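Local coordinates for putative isochorismatase (Burkholderia xenovorans, PDB 3OQP), which is a putative hydrolase of the isochorismatase family, related to the nicotinamidases and likely to work through a catalytic triad, at the interface of chains A and B. Numbering follows the deposited sequence. Chains: chain A/B, Putative isochorismatase.

The interface of chains A and B. Residues chain A 166-167, 170-171, 176, 200; chain B 151-154.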
# COMPACT_ATOMS: atom_id res chain seq x y z
N SER A 166 2.93 -6.58 -6.82
CA SER A 166 2.16 -7.70 -7.31
C SER A 166 2.22 -8.88 -6.33
O SER A 166 1.21 -9.48 -6.03
CB SER A 166 2.68 -8.17 -8.67
OG SER A 166 2.50 -7.17 -9.67
N VAL A 167 3.42 -9.16 -5.85
CA VAL A 167 3.61 -10.26 -4.89
C VAL A 167 2.96 -10.01 -3.52
O VAL A 167 2.26 -10.82 -2.95
CB VAL A 167 5.12 -10.60 -4.79
CG1 VAL A 167 5.36 -11.58 -3.70
CG2 VAL A 167 5.65 -11.09 -6.18
N GLN A 170 -0.84 -10.25 -3.93
CA GLN A 170 -1.25 -11.67 -3.98
C GLN A 170 -1.22 -12.33 -2.62
O GLN A 170 -2.02 -13.23 -2.34
CB GLN A 170 -0.44 -12.43 -5.02
CG GLN A 170 -0.81 -13.89 -5.15
CD GLN A 170 -2.18 -14.14 -5.72
OE1 GLN A 170 -2.83 -13.24 -6.19
NE2 GLN A 170 -2.64 -15.38 -5.68
N SER A 171 -0.33 -11.89 -1.75
CA SER A 171 -0.19 -12.49 -0.41
C SER A 171 -1.35 -12.18 0.51
O SER A 171 -1.48 -12.91 1.52
CB SER A 171 1.08 -12.05 0.30
OG SER A 171 0.97 -10.68 0.72
N VAL A 176 -4.34 -11.64 -7.87
CA VAL A 176 -3.48 -11.10 -8.94
C VAL A 176 -3.52 -12.04 -10.12
O VAL A 176 -3.29 -13.25 -9.96
CB VAL A 176 -2.07 -10.88 -8.44
CG1 VAL A 176 -1.11 -10.38 -9.59
CG2 VAL A 176 -2.02 -9.92 -7.23
N SER A 200 2.84 -17.72 1.44
CA SER A 200 3.79 -16.95 0.67
C SER A 200 5.14 -16.92 1.32
O SER A 200 6.19 -17.01 0.65
CB SER A 200 3.31 -15.50 0.48
OG SER A 200 2.17 -15.41 -0.36
N ASN B 151 4.72 -16.49 -4.33
CA ASN B 151 3.38 -16.93 -4.56
C ASN B 151 3.13 -16.92 -6.08
O ASN B 151 4.07 -16.79 -6.85
CB ASN B 151 2.37 -16.09 -3.73
CG ASN B 151 2.42 -14.58 -4.00
OD1 ASN B 151 2.65 -14.18 -5.16
ND2 ASN B 151 2.35 -13.80 -2.93
N SER B 152 1.91 -17.10 -6.51
CA SER B 152 1.65 -17.21 -7.93
C SER B 152 2.01 -15.94 -8.68
O SER B 152 2.15 -15.98 -9.90
CB SER B 152 0.20 -17.57 -8.18
OG SER B 152 -0.68 -16.54 -7.76
N ALA B 153 2.10 -14.79 -8.00
CA ALA B 153 2.45 -13.53 -8.64
C ALA B 153 3.96 -13.33 -8.83
O ALA B 153 4.40 -12.47 -9.59
CB ALA B 153 1.85 -12.37 -7.88
N GLY B 154 4.76 -14.20 -8.23
CA GLY B 154 6.20 -14.09 -8.30
C GLY B 154 6.90 -14.22 -6.95
O GLY B 154 6.32 -14.69 -5.98
O HOH W 1 -0.78 -14.24 -9.35
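B:Asn151 bridges two helices of chain A through its amide nitrogen ND2. One N-H goes to the backbone carbonyl O of A:Val167 (3.0 Å) and the other to the hydroxyl OG of A:Ser200, also 3.0 Å from ND2. Both acceptors lie close to the amide plane and both bonds are nearly straight, which fixes the rotation of the amide. At its other end OD1 takes the backbone N-H of B:Ala153, tying the side chain to its own turn.

The CB and CG methylenes of A:Gln170 lie over one face of this amide. CB touches both the methyl CB of B:Ala153 (3.7 Å) and OD1 of B:Asn151 (3.6 Å). CG, anti to the backbone N (chi1 -179°), stands above CG of B:Asn151, 3.5 Å away, and the chain then bends at chi2, leaving the two amide planes 74° apart. At the tip, OE1 accepts the backbone N-H of A:Val176. OG of B:Ser152 lies over the face of the A:Gln170 amide, 3.1 Å from NE2 and 3.5 Å from CD, a packing contact with no N-H aimed at it. The same OG reaches the carbonyl O of A:Val176 through a water.

CB of B:Ala153 also packs near the carbonyl O of A:Ser166 (3.5 Å), and CG2 of A:Val167 lies against the backbone of B:Gly154.

The two-fold axis repeats the contact with the chains exchanged, as part of a larger interface, plausibly that of a biological dimer. In each copy the turn between strands 149-151 and 154-156 docks on helix 158-173 of the partner, flanked by strand 175-177 and helix 197-208.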